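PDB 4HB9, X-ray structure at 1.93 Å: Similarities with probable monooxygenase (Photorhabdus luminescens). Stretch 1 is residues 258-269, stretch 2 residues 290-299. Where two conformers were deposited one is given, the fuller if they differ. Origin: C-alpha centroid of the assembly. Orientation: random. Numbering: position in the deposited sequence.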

# COMPACT_ATOMS: atom_id res chain seq x y z
N ASN A 258 -15.96 -18.47 4.94
CA ASN A 258 -15.73 -18.13 3.54
C ASN A 258 -16.16 -16.71 3.19
O ASN A 258 -16.59 -16.42 2.07
N ILE A 259 -15.99 -15.80 4.15
CA ILE A 259 -16.35 -14.40 3.93
C ILE A 259 -15.69 -13.84 2.68
O ILE A 259 -16.28 -13.04 1.96
N THR A 260 -14.47 -14.28 2.36
CA THR A 260 -13.79 -13.74 1.19
C THR A 260 -14.46 -14.11 -0.15
O THR A 260 -14.23 -13.46 -1.16
N ASP A 261 -15.34 -15.11 -0.13
CA ASP A 261 -16.12 -15.46 -1.33
C ASP A 261 -17.52 -14.85 -1.36
O ASP A 261 -18.28 -15.14 -2.27
N PHE A 262 -17.87 -14.00 -0.38
CA PHE A 262 -19.22 -13.43 -0.33
C PHE A 262 -19.42 -12.42 -1.47
O PHE A 262 -18.51 -11.67 -1.80
N SER A 263 -20.62 -12.37 -2.03
CA SER A 263 -20.99 -11.28 -2.95
C SER A 263 -20.93 -9.93 -2.24
O SER A 263 -21.03 -9.86 -1.02
N ALA A 264 -20.80 -8.86 -3.02
CA ALA A 264 -20.77 -7.51 -2.46
C ALA A 264 -22.03 -7.25 -1.65
O ALA A 264 -21.99 -6.66 -0.58
N GLU A 265 -23.15 -7.76 -2.15
CA GLU A 265 -24.44 -7.55 -1.52
C GLU A 265 -24.52 -8.26 -0.15
O GLU A 265 -25.06 -7.72 0.83
N ALA A 266 -23.97 -9.46 -0.09
CA ALA A 266 -23.92 -10.23 1.16
C ALA A 266 -22.98 -9.58 2.19
O ALA A 266 -23.27 -9.61 3.40
N LEU A 267 -21.86 -9.03 1.72
CA LEU A 267 -20.93 -8.31 2.58
C LEU A 267 -21.61 -7.09 3.18
O LEU A 267 -21.49 -6.85 4.37
N CYS A 268 -22.35 -6.34 2.36
CA CYS A 268 -23.10 -5.18 2.82
C CYS A 268 -24.12 -5.59 3.90
O CYS A 268 -24.18 -4.99 4.96
N ASP A 269 -24.93 -6.60 3.59
CA ASP A 269 -25.88 -7.16 4.53
C ASP A 269 -25.21 -7.58 5.83
O ASP A 269 -25.71 -7.33 6.90
N ASP A 290 -20.71 1.61 -2.87
CA ASP A 290 -20.53 1.15 -4.23
C ASP A 290 -20.46 -0.38 -4.28
O ASP A 290 -19.50 -0.96 -3.78
N MSE A 291 -21.41 -1.03 -4.93
CA MSE A 291 -21.46 -2.51 -4.96
C MSE A 291 -20.37 -3.18 -5.76
O MSE A 291 -20.18 -4.40 -5.66
N GLU A 292 -19.63 -2.42 -6.55
CA GLU A 292 -18.46 -2.96 -7.28
C GLU A 292 -17.13 -2.90 -6.53
O GLU A 292 -16.12 -3.46 -7.01
N ASN A 293 -17.09 -2.21 -5.40
CA ASN A 293 -15.83 -2.01 -4.67
C ASN A 293 -16.02 -2.27 -3.16
O ASN A 293 -15.80 -1.37 -2.36
N ILE A 294 -16.43 -3.48 -2.77
CA ILE A 294 -16.45 -3.86 -1.34
C ILE A 294 -15.51 -5.03 -1.15
O ILE A 294 -15.65 -6.04 -1.82
N SER A 295 -14.55 -4.89 -0.24
CA SER A 295 -13.47 -5.87 -0.15
C SER A 295 -13.36 -6.47 1.26
O SER A 295 -13.13 -5.74 2.23
N PRO A 296 -13.48 -7.80 1.36
CA PRO A 296 -13.15 -8.48 2.61
C PRO A 296 -11.68 -8.89 2.63
O PRO A 296 -11.15 -9.34 1.61
N LEU A 297 -11.05 -8.81 3.80
CA LEU A 297 -9.62 -9.10 3.94
C LEU A 297 -9.34 -9.75 5.29
O LEU A 297 -9.81 -9.26 6.32
N HIS A 298 -8.56 -10.82 5.27
CA HIS A 298 -8.07 -11.43 6.51
C HIS A 298 -6.69 -10.85 6.79
O HIS A 298 -5.84 -10.83 5.91
N LEU A 299 -6.46 -10.34 8.00
CA LEU A 299 -5.20 -9.68 8.29
C LEU A 299 -4.16 -10.72 8.63
O LEU A 299 -4.41 -11.61 9.45

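The two stretches bury 510 Å² between them, and the contact is almost wholly apolar: no direct hydrogen bond crosses it, and the one polar link runs through a water. Stretch 1 begins with Asn258, whose side chain (chi1 p) points away from stretch 2, while its backbone O accepts from Asp261 N at 2.8 Å and helps shape the short 3-10 segment. Ile259 is the first residue to point in. With chi1 t and chi2 p, it places CG2 3.4 Å from CE1 of His298, approaching that ring obliquely, and CG1 4.4 Å from CB of Pro296.

Thr260 lies opposite Pro296, their CA atoms 5.5 Å apart, so close that the proline ring packs on backbone as well as side chain: CG of Pro296 is 3.7 Å from CA of Thr260. Although its CA-to-CB bond runs sideways, Thr260 (chi1 p) brings CG2 to 3.6 Å from NE2 of His298. The histidine, chi1 m, also starts sideways, but its end comes nearer, which lets it reach water 1. This water accepts a hydrogen bond from Thr260 N (3.0 Å) and hydrogen-bonds to His298 NE2 (2.9 Å), bridging the 3-10 segment and the strand; Thr260 OG1 lies 2.7 Å from the same water. His298 ND1 is satisfied elsewhere in the structure.

Asp261, Phe262 and Ser263 make no contact with stretch 2. Ser263, chi1 p, instead caps the following helix, its OG accepting from Ala266 N at 3.1 Å.

The helix then turns Ala264 toward stretch 2. Its CB sits just 3.0 Å from the backbone O of Met291, a tight approach at the type I turn spanning Asp290 to Asn293, and 4.1 Å from CD1 of Ile294. Glu265 (chi1 m, chi2 p) starts away, yet its end comes back until OE1 is 3.9 Å from CB of Met291. That residue is a selenomethionine, poorly ordered, whose own end leads away from the helix.

Ala266 is out of reach, but one residue further the helix again faces inward. Leu267, chi1 m and chi2 t, is buried and touches two partners: CB lies 4.0 Å from CG2 of Ile294, and CD1 lies 3.7 Å from CD of Pro296. Cys268, chi1 t, adds a looser contact, with CB 4.4 Å from CD1 of Ile294. Ile294 (chi1 m, chi2 t) thus packs against Ala264, Leu267 and Cys268, whereas Asp269 lies beyond its reach.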

# COMPACT_ATOMS: atom_id res chain seq x y z
CB ASN A 258 -16.44 -19.14 2.64
CG ASN A 258 -17.94 -19.04 2.72
OD1 ASN A 258 -18.51 -18.71 3.77
ND2 ASN A 258 -18.61 -19.33 1.61
CB ILE A 259 -16.04 -13.55 5.20
CG1 ILE A 259 -16.66 -12.18 5.10
CG2 ILE A 259 -14.55 -13.45 5.45
CD1 ILE A 259 -18.18 -12.22 5.09
CB THR A 260 -12.29 -14.11 1.16
OG1 THR A 260 -12.16 -15.52 1.33
CG2 THR A 260 -11.56 -13.38 2.24
CB ASP A 261 -16.24 -16.98 -1.46
CG ASP A 261 -14.90 -17.67 -1.60
OD1 ASP A 261 -13.96 -17.07 -2.17
OD2 ASP A 261 -14.80 -18.81 -1.13
CB PHE A 262 -19.47 -12.73 1.01
CG PHE A 262 -20.10 -13.61 2.06
CD1 PHE A 262 -21.06 -13.09 2.90
CD2 PHE A 262 -19.72 -14.93 2.24
CE1 PHE A 262 -21.65 -13.85 3.89
CE2 PHE A 262 -20.30 -15.70 3.22
CZ PHE A 262 -21.29 -15.17 4.04
CB SER A 263 -22.41 -11.50 -3.49
OG SER A 263 -23.38 -11.27 -2.49
CB ALA A 264 -20.60 -6.48 -3.56
CB GLU A 265 -25.53 -8.02 -2.49
CG GLU A 265 -25.66 -7.16 -3.76
CD GLU A 265 -24.60 -7.39 -4.87
OE1 GLU A 265 -24.48 -6.48 -5.73
OE2 GLU A 265 -23.89 -8.43 -4.91
CB ALA A 266 -23.50 -11.64 0.88
CB LEU A 267 -19.65 -7.92 1.83
CG LEU A 267 -18.75 -9.08 1.42
CD1 LEU A 267 -17.68 -8.66 0.44
CD2 LEU A 267 -18.13 -9.73 2.67
CB CYS A 268 -23.81 -4.53 1.63
SG CYS A 268 -24.28 -2.80 1.86
CB ASP A 269 -26.57 -8.39 3.91
CG ASP A 269 -27.64 -8.01 2.91
OD1 ASP A 269 -28.06 -6.83 2.91
OD2 ASP A 269 -28.06 -8.90 2.11
CB ASP A 290 -19.20 1.75 -4.71
CG ASP A 290 -18.69 1.16 -6.00
OD1 ASP A 290 -19.37 0.33 -6.65
OD2 ASP A 290 -17.58 1.58 -6.39
CB MSE A 291 -22.81 -2.99 -5.49
CG MSE A 291 -23.93 -2.65 -4.50
SE MSE A 291 -25.70 -2.52 -5.40
CE MSE A 291 -25.40 -1.00 -6.62
CB GLU A 292 -18.28 -2.19 -8.59
CG GLU A 292 -18.66 -2.95 -9.84
CD GLU A 292 -17.91 -2.40 -11.03
OE1 GLU A 292 -17.99 -1.17 -11.25
OE2 GLU A 292 -17.20 -3.18 -11.70
CB ASN A 293 -15.29 -0.58 -4.89
CG ASN A 293 -14.73 -0.36 -6.30
OD1 ASN A 293 -13.52 -0.53 -6.53
ND2 ASN A 293 -15.59 0.02 -7.24
CB ILE A 294 -17.84 -4.26 -0.81
CG1 ILE A 294 -18.81 -3.09 -0.98
CG2 ILE A 294 -17.77 -4.62 0.68
CD1 ILE A 294 -20.24 -3.49 -0.78
CB SER A 295 -12.14 -5.26 -0.52
OG SER A 295 -12.24 -4.52 -1.72
CB PRO A 296 -14.04 -9.72 2.55
CG PRO A 296 -14.13 -10.02 1.09
CD PRO A 296 -13.94 -8.74 0.33
CB LEU A 297 -8.79 -7.82 3.89
CG LEU A 297 -8.70 -6.98 2.63
CD1 LEU A 297 -7.80 -5.79 2.94
CD2 LEU A 297 -8.14 -7.80 1.47
CB HIS A 298 -8.00 -12.96 6.38
CG HIS A 298 -9.33 -13.61 6.21
ND1 HIS A 298 -10.37 -13.41 7.10
CD2 HIS A 298 -9.81 -14.44 5.25
CE1 HIS A 298 -11.42 -14.09 6.69
NE2 HIS A 298 -11.10 -14.73 5.58
CB LEU A 299 -5.31 -8.66 9.41
CG LEU A 299 -6.33 -7.55 9.19
CD1 LEU A 299 -6.17 -6.53 10.31
CD2 LEU A 299 -6.17 -6.87 7.83
O HOH W 1 -12.82 -16.33 3.84